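Long-range contact in USG-1 protein homolog (Pseudomonas aeruginosa, PDB 2HJS), which is probably an NAD(P)-dependent oxidoreductase of the aspartate-semialdehyde dehydrogenase family, acting on aldehyde or oxo groups and assembling as a dimer: residues 130-143 and 214-226. Sequence-based numbering, arbitrary orientation.
Sequences SPCAVAAELCEVLA and IERRIFAEVQALL
C132 meets both members of an ion pair carried by helix 214-225. It holds the N-cap position of helix 133-143, where backbone N-H groups lack acceptors within the helix; its own N-H goes to E221 OE1 at 2.9 Å, reaching the syn side 24° out of the carboxylate plane. E221 can be followed outward: CB lies against A135 CB (4.0 Å), the extended chain brings CD beside P131 CA, OE1, besides taking the C132 N-H, touches the CB atoms of P131 and A135, and OE2 takes R217 NE at 2.8 Å from above the carboxylate plane. R217 CG points away from the backbone N (chi1 -170°), and the extended chain beyond it lays one guanidinium face over C132 CB, 3.4 Å from the plane, while NH2 hydrogen-bonds L98 O. C132 SG points away from this guanidinium, lying 3.7 Å from I218 CG1 and touching I214 CD1. Beyond this polar end the surface is apolar. Small A135 lets the backbones come to 5.1 Å between its CA and that of I218, and V222 CG2 reaches both L138 and C139 SG. That slim sulfur fits among V222, L225 and L226, whose CD1 meets L142 CD2 at 3.9 Å. The helices, crossing at -37°, pack together beside the sheet containing strand 246-254. R217 and the start of helix 133-143 would tend to stabilise negative charge on buried E221, whereas nearby E103 would work against it.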
ATOM      1  N   SER A 130       1.087 -25.948  -1.224  1.00 52.13           N
ATOM      2  CA  SER A 130      -0.010 -25.005  -1.099  1.00 52.22           C
ATOM      3  C   SER A 130       0.618 -23.592  -1.123  1.00 52.48           C
ATOM      4  O   SER A 130       1.542 -23.329  -0.359  1.00 53.76           O
ATOM      5  CB  SER A 130      -0.797 -25.307   0.176  1.00 51.29           C
ATOM      6  OG  SER A 130      -2.047 -24.666   0.177  1.00 52.36           O
ATOM      7  N   PRO A 131       0.116 -22.678  -1.995  1.00 52.22           N
ATOM      8  CA  PRO A 131       0.740 -21.364  -2.243  1.00 51.95           C
ATOM      9  C   PRO A 131       0.883 -20.484  -0.994  1.00 51.57           C
ATOM     10  O   PRO A 131       0.160 -20.664   0.002  1.00 50.35           O
ATOM     11  CB  PRO A 131      -0.215 -20.677  -3.245  1.00 51.44           C
ATOM     12  CG  PRO A 131      -1.067 -21.768  -3.786  1.00 52.09           C
ATOM     13  CD  PRO A 131      -1.132 -22.851  -2.762  1.00 52.44           C
ATOM     14  N   CYS A 132       1.802 -19.525  -1.062  1.00 50.94           N
ATOM     15  CA  CYS A 132       1.870 -18.499  -0.019  1.00 51.26           C
ATOM     16  C   CYS A 132       0.535 -17.738   0.008  1.00 50.44           C
ATOM     17  O   CYS A 132      -0.188 -17.728  -0.987  1.00 50.65           O
ATOM     18  CB  CYS A 132       3.048 -17.552  -0.254  1.00 51.76           C
ATOM     19  SG  CYS A 132       2.854 -16.469  -1.637  1.00 54.34           S
ATOM     20  N   ALA A 133       0.200 -17.153   1.153  1.00 49.14           N
ATOM     21  CA  ALA A 133      -1.083 -16.506   1.347  1.00 49.19           C
ATOM     22  C   ALA A 133      -1.428 -15.489   0.261  1.00 49.39           C
ATOM     23  O   ALA A 133      -2.561 -15.484  -0.261  1.00 48.71           O
ATOM     24  CB  ALA A 133      -1.153 -15.835   2.734  1.00 48.55           C
ATOM     25  N   VAL A 134      -0.475 -14.619  -0.081  1.00 48.84           N
ATOM     26  CA  VAL A 134      -0.803 -13.556  -1.036  1.00 48.54           C
ATOM     27  C   VAL A 134      -1.177 -14.126  -2.411  1.00 49.07           C
ATOM     28  O   VAL A 134      -2.170 -13.698  -3.003  1.00 49.76           O
ATOM     29  CB  VAL A 134       0.335 -12.513  -1.172  1.00 48.37           C
ATOM     30  CG1 VAL A 134       0.082 -11.590  -2.381  1.00 47.32           C
ATOM     31  CG2 VAL A 134       0.425 -11.689   0.107  1.00 46.57           C
ATOM     32  N   ALA A 135      -0.386 -15.074  -2.912  1.00 48.31           N
ATOM     33  CA  ALA A 135      -0.676 -15.700  -4.186  1.00 49.46           C
ATOM     34  C   ALA A 135      -2.015 -16.461  -4.121  1.00 50.69           C
ATOM     35  O   ALA A 135      -2.785 -16.457  -5.093  1.00 51.66           O
ATOM     36  CB  ALA A 135       0.434 -16.659  -4.572  1.00 49.04           C
ATOM     37  N   ALA A 136      -2.288 -17.096  -2.984  1.00 49.74           N
ATOM     38  CA  ALA A 136      -3.533 -17.872  -2.827  1.00 50.66           C
ATOM     39  C   ALA A 136      -4.729 -16.973  -2.902  1.00 50.25           C
ATOM     40  O   ALA A 136      -5.711 -17.311  -3.552  1.00 50.89           O
ATOM     41  CB  ALA A 136      -3.542 -18.654  -1.487  1.00 49.13           C
ATOM     42  N   GLU A 137      -4.637 -15.817  -2.249  1.00 50.81           N
ATOM     43  CA  GLU A 137      -5.760 -14.866  -2.184  1.00 50.86           C
ATOM     44  C   GLU A 137      -5.971 -14.121  -3.508  1.00 50.49           C
ATOM     45  O   GLU A 137      -7.098 -13.922  -3.944  1.00 50.62           O
ATOM     46  CB  GLU A 137      -5.587 -13.904  -1.000  1.00 50.97           C
ATOM     47  CG  GLU A 137      -5.537 -14.659   0.330  1.00 52.53           C
ATOM     48  CD  GLU A 137      -4.593 -14.036   1.375  1.00 57.77           C
ATOM     49  OE1 GLU A 137      -3.874 -13.040   1.064  1.00 54.34           O
ATOM     50  OE2 GLU A 137      -4.581 -14.565   2.516  1.00 58.21           O
ATOM     51  N   LEU A 138      -4.883 -13.719  -4.155  1.00 49.91           N
ATOM     52  CA  LEU A 138      -4.978 -13.173  -5.497  1.00 49.13           C
ATOM     53  C   LEU A 138      -5.697 -14.172  -6.426  1.00 49.71           C
ATOM     54  O   LEU A 138      -6.679 -13.814  -7.090  1.00 49.03           O
ATOM     55  CB  LEU A 138      -3.592 -12.876  -6.062  1.00 48.33           C
ATOM     56  CG  LEU A 138      -3.561 -12.187  -7.436  1.00 49.56           C
ATOM     57  CD1 LEU A 138      -4.296 -10.845  -7.410  1.00 44.81           C
ATOM     58  CD2 LEU A 138      -2.114 -11.996  -7.940  1.00 48.42           C
ATOM     59  N   CYS A 139      -5.200 -15.412  -6.468  1.00 48.73           N
ATOM     60  CA  CYS A 139      -5.664 -16.388  -7.470  1.00 49.40           C
ATOM     61  C   CYS A 139      -7.078 -16.835  -7.215  1.00 48.71           C
ATOM     62  O   CYS A 139      -7.824 -17.086  -8.158  1.00 49.07           O
ATOM     63  CB  CYS A 139      -4.726 -17.603  -7.561  1.00 48.69           C
ATOM     64  SG  CYS A 139      -3.140 -17.172  -8.308  1.00 55.48           S
ATOM     65  N   GLU A 140      -7.443 -16.917  -5.946  1.00 47.88           N
ATOM     66  CA  GLU A 140      -8.789 -17.286  -5.586  1.00 49.19           C
ATOM     67  C   GLU A 140      -9.799 -16.293  -6.151  1.00 48.66           C
ATOM     68  O   GLU A 140     -10.890 -16.682  -6.538  1.00 48.70           O
ATOM     69  CB  GLU A 140      -8.933 -17.355  -4.057  1.00 48.84           C
ATOM     70  CG  GLU A 140     -10.369 -17.403  -3.575  1.00 50.28           C
ATOM     71  CD  GLU A 140     -10.472 -17.365  -2.056  1.00 51.26           C
ATOM     72  OE1 GLU A 140      -9.523 -16.838  -1.417  1.00 52.15           O
ATOM     73  OE2 GLU A 140     -11.495 -17.860  -1.504  1.00 49.49           O
ATOM     74  N   VAL A 141      -9.433 -15.014  -6.171  1.00 48.81           N
ATOM     75  CA  VAL A 141     -10.317 -13.963  -6.645  1.00 48.86           C
ATOM     76  C   VAL A 141     -10.281 -13.869  -8.173  1.00 49.69           C
ATOM     77  O   VAL A 141     -11.314 -13.706  -8.804  1.00 50.18           O
ATOM     78  CB  VAL A 141      -9.943 -12.602  -5.999  1.00 48.91           C
ATOM     79  CG1 VAL A 141     -10.699 -11.432  -6.681  1.00 47.38           C
ATOM     80  CG2 VAL A 141     -10.222 -12.658  -4.492  1.00 47.71           C
ATOM     81  N   LEU A 142      -9.098 -13.993  -8.757  1.00 49.75           N
ATOM     82  CA  LEU A 142      -8.941 -13.899 -10.213  1.00 51.34           C
ATOM     83  C   LEU A 142      -9.501 -15.077 -11.003  1.00 51.63           C
ATOM     84  O   LEU A 142     -10.059 -14.880 -12.086  1.00 51.95           O
ATOM     85  CB  LEU A 142      -7.474 -13.775 -10.566  1.00 51.20           C
ATOM     86  CG  LEU A 142      -6.933 -12.380 -10.820  1.00 56.11           C
ATOM     87  CD1 LEU A 142      -7.536 -11.321  -9.908  1.00 57.77           C
ATOM     88  CD2 LEU A 142      -5.423 -12.459 -10.665  1.00 59.34           C
ATOM     89  N   ALA A 143      -9.323 -16.295 -10.487  1.00 51.54           N
ATOM     90  CA  ALA A 143      -9.760 -17.490 -11.216  1.00 52.51           C
ATOM     91  C   ALA A 143     -11.200 -17.371 -11.770  1.00 53.20           C
ATOM     92  O   ALA A 143     -11.402 -17.526 -12.978  1.00 53.62           O
ATOM     93  CB  ALA A 143      -9.589 -18.762 -10.378  1.00 51.05           C
ATOM     94  N   ILE A 214       9.586 -12.955  -1.337  1.00 49.31           N
ATOM     95  CA  ILE A 214       8.129 -13.132  -1.383  1.00 49.18           C
ATOM     96  C   ILE A 214       7.561 -12.732  -2.759  1.00 49.13           C
ATOM     97  O   ILE A 214       6.658 -13.370  -3.260  1.00 50.04           O
ATOM     98  CB  ILE A 214       7.395 -12.432  -0.176  1.00 49.49           C
ATOM     99  CG1 ILE A 214       5.908 -12.807  -0.151  1.00 50.32           C
ATOM    100  CG2 ILE A 214       7.516 -10.914  -0.233  1.00 48.12           C
ATOM    101  CD1 ILE A 214       5.650 -14.288  -0.022  1.00 55.37           C
ATOM    102  N   GLU A 215       8.124 -11.701  -3.367  1.00 49.17           N
ATOM    103  CA  GLU A 215       7.727 -11.241  -4.705  1.00 49.34           C
ATOM    104  C   GLU A 215       8.008 -12.297  -5.802  1.00 49.05           C
ATOM    105  O   GLU A 215       7.174 -12.516  -6.695  1.00 48.83           O
ATOM    106  CB  GLU A 215       8.446  -9.935  -5.028  1.00 48.23           C
ATOM    107  CG  GLU A 215       7.804  -8.743  -4.361  1.00 49.71           C
ATOM    108  CD  GLU A 215       8.681  -7.493  -4.332  1.00 51.23           C
ATOM    109  OE1 GLU A 215       9.775  -7.457  -4.981  1.00 51.07           O
ATOM    110  OE2 GLU A 215       8.270  -6.524  -3.644  1.00 51.35           O
ATOM    111  N   ARG A 216       9.194 -12.908  -5.727  0.50 48.71           N
ATOM    112  CA  ARG A 216       9.586 -14.043  -6.560  0.50 48.38           C
ATOM    113  C   ARG A 216       8.620 -15.196  -6.387  0.50 48.62           C
ATOM    114  O   ARG A 216       8.155 -15.787  -7.372  0.50 49.13           O
ATOM    115  CB  ARG A 216      10.993 -14.506  -6.173  0.50 48.14           C
ATOM    116  CG  ARG A 216      12.069 -14.153  -7.182  0.50 47.99           C
ATOM    117  CD  ARG A 216      13.391 -13.709  -6.563  0.50 44.68           C
ATOM    118  NE  ARG A 216      13.943 -14.554  -5.492  0.50 41.28           N
ATOM    119  CZ  ARG A 216      14.591 -14.050  -4.441  0.50 38.76           C
ATOM    120  NH1 ARG A 216      14.753 -12.733  -4.317  0.50 36.28           N
ATOM    121  NH2 ARG A 216      15.070 -14.840  -3.514  0.50 36.55           N
ATOM    122  N   ARG A 217       8.323 -15.522  -5.132  1.00 48.51           N
ATOM    123  CA  ARG A 217       7.428 -16.633  -4.821  1.00 48.85           C
ATOM    124  C   ARG A 217       6.024 -16.405  -5.380  1.00 49.01           C
ATOM    125  O   ARG A 217       5.443 -17.288  -6.025  1.00 49.82           O
ATOM    126  CB  ARG A 217       7.380 -16.924  -3.324  1.00 48.67           C
ATOM    127  CG  ARG A 217       6.641 -18.223  -3.043  1.00 49.44           C
ATOM    128  CD  ARG A 217       6.488 -18.545  -1.565  1.00 50.36           C
ATOM    129  NE  ARG A 217       5.615 -19.704  -1.399  1.00 52.76           N
ATOM    130  CZ  ARG A 217       5.284 -20.243  -0.225  1.00 54.56           C
ATOM    131  NH1 ARG A 217       5.747 -19.726   0.906  1.00 57.24           N
ATOM    132  NH2 ARG A 217       4.476 -21.284  -0.183  1.00 54.67           N
ATOM    133  N   ILE A 218       5.478 -15.217  -5.131  1.00 48.92           N
ATOM    134  CA  ILE A 218       4.141 -14.884  -5.585  1.00 48.45           C
ATOM    135  C   ILE A 218       4.105 -14.986  -7.109  1.00 49.23           C
ATOM    136  O   ILE A 218       3.190 -15.595  -7.688  1.00 49.72           O
ATOM    137  CB  ILE A 218       3.729 -13.458  -5.131  1.00 48.24           C
ATOM    138  CG1 ILE A 218       3.446 -13.428  -3.633  1.00 46.90           C
ATOM    139  CG2 ILE A 218       2.519 -12.979  -5.902  1.00 47.42           C
ATOM    140  CD1 ILE A 218       3.569 -12.040  -3.017  1.00 46.43           C
ATOM    141  N   PHE A 219       5.114 -14.407  -7.742  1.00 48.47           N
ATOM    142  CA  PHE A 219       5.217 -14.435  -9.182  1.00 49.45           C
ATOM    143  C   PHE A 219       5.253 -15.874  -9.722  1.00 50.10           C
ATOM    144  O   PHE A 219       4.486 -16.193 -10.616  1.00 50.82           O
ATOM    145  CB  PHE A 219       6.460 -13.653  -9.636  1.00 49.24           C
ATOM    146  CG  PHE A 219       6.627 -13.567 -11.139  1.00 49.75           C
ATOM    147  CD1 PHE A 219       6.055 -12.516 -11.857  1.00 49.68           C
ATOM    148  CD2 PHE A 219       7.351 -14.523 -11.823  1.00 50.20           C
ATOM    149  CE1 PHE A 219       6.206 -12.416 -13.235  1.00 49.86           C
ATOM    150  CE2 PHE A 219       7.508 -14.445 -13.215  1.00 51.10           C
ATOM    151  CZ  PHE A 219       6.929 -13.386 -13.919  1.00 49.98           C
ATOM    152  N   ALA A 220       6.139 -16.722  -9.193  1.00 49.47           N
ATOM    153  CA  ALA A 220       6.259 -18.104  -9.665  1.00 50.16           C
ATOM    154  C   ALA A 220       4.965 -18.885  -9.477  1.00 50.21           C
ATOM    155  O   ALA A 220       4.581 -19.684 -10.339  1.00 51.17           O
ATOM    156  CB  ALA A 220       7.418 -18.830  -8.960  1.00 48.72           C
ATOM    157  N   GLU A 221       4.293 -18.654  -8.351  1.00 50.98           N
ATOM    158  CA  GLU A 221       3.060 -19.397  -8.021  1.00 51.06           C
ATOM    159  C   GLU A 221       1.882 -18.935  -8.868  1.00 51.82           C
ATOM    160  O   GLU A 221       1.118 -19.753  -9.363  1.00 51.83           O
ATOM    161  CB  GLU A 221       2.738 -19.287  -6.533  1.00 49.90           C
ATOM    162  CG  GLU A 221       3.674 -20.154  -5.705  1.00 52.12           C
ATOM    163  CD  GLU A 221       3.502 -19.978  -4.198  1.00 55.56           C
ATOM    164  OE1 GLU A 221       2.831 -19.011  -3.739  1.00 56.56           O
ATOM    165  OE2 GLU A 221       4.087 -20.793  -3.459  1.00 54.43           O
ATOM    166  N   VAL A 222       1.748 -17.624  -9.062  1.00 51.95           N
ATOM    167  CA  VAL A 222       0.664 -17.128  -9.907  1.00 53.39           C
ATOM    168  C   VAL A 222       0.806 -17.669 -11.335  1.00 54.57           C
ATOM    169  O   VAL A 222      -0.180 -18.073 -11.961  1.00 55.47           O
ATOM    170  CB  VAL A 222       0.561 -15.599  -9.840  1.00 52.43           C
ATOM    171  CG1 VAL A 222      -0.474 -15.049 -10.820  1.00 52.38           C
ATOM    172  CG2 VAL A 222       0.183 -15.196  -8.433  1.00 52.50           C
ATOM    173  N   GLN A 223       2.033 -17.729 -11.840  0.50 55.06           N
ATOM    174  CA  GLN A 223       2.247 -18.248 -13.190  0.50 55.75           C
ATOM    175  C   GLN A 223       2.069 -19.769 -13.276  0.50 56.02           C
ATOM    176  O   GLN A 223       1.664 -20.277 -14.318  0.50 56.20           O
ATOM    177  CB  GLN A 223       3.577 -17.752 -13.789  0.50 55.92           C
ATOM    178  CG  GLN A 223       4.742 -18.749 -13.988  0.50 55.98           C
ATOM    179  CD  GLN A 223       5.933 -18.072 -14.708  0.50 56.01           C
ATOM    180  OE1 GLN A 223       5.799 -16.978 -15.258  0.50 56.87           O
ATOM    181  NE2 GLN A 223       7.086 -18.719 -14.693  0.50 55.84           N
ATOM    182  N   ALA A 224       2.352 -20.485 -12.189  1.00 55.88           N
ATOM    183  CA  ALA A 224       2.073 -21.932 -12.153  1.00 56.49           C
ATOM    184  C   ALA A 224       0.582 -22.190 -12.028  1.00 57.31           C
ATOM    185  O   ALA A 224       0.070 -23.067 -12.687  1.00 58.41           O
ATOM    186  CB  ALA A 224       2.842 -22.651 -11.065  1.00 55.20           C
ATOM    187  N   LEU A 225      -0.109 -21.395 -11.221  1.00 58.44           N
ATOM    188  CA  LEU A 225      -1.533 -21.603 -10.932  1.00 59.40           C
ATOM    189  C   LEU A 225      -2.479 -21.108 -12.022  1.00 60.95           C
ATOM    190  O   LEU A 225      -3.452 -21.786 -12.339  1.00 60.70           O
ATOM    191  CB  LEU A 225      -1.915 -20.920  -9.608  1.00 58.39           C
ATOM    192  CG  LEU A 225      -1.391 -21.533  -8.304  1.00 58.02           C
ATOM    193  CD1 LEU A 225      -1.309 -20.479  -7.195  1.00 55.72           C
ATOM    194  CD2 LEU A 225      -2.250 -22.718  -7.875  1.00 54.49           C
ATOM    195  N   LEU A 226      -2.228 -19.909 -12.549  1.00 62.43           N
ATOM    196  CA  LEU A 226      -3.128 -19.298 -13.517  1.00 64.82           C
ATOM    197  C   LEU A 226      -2.602 -19.511 -14.914  1.00 67.29           C
ATOM    198  O   LEU A 226      -3.374 -19.585 -15.863  1.00 68.39           O
ATOM    199  CB  LEU A 226      -3.319 -17.796 -13.262  1.00 64.00           C
ATOM    200  CG  LEU A 226      -4.033 -17.400 -11.964  1.00 62.93           C
ATOM    201  CD1 LEU A 226      -4.129 -15.905 -11.870  1.00 61.48           C
ATOM    202  CD2 LEU A 226      -5.412 -18.028 -11.849  1.00 61.21           C
TER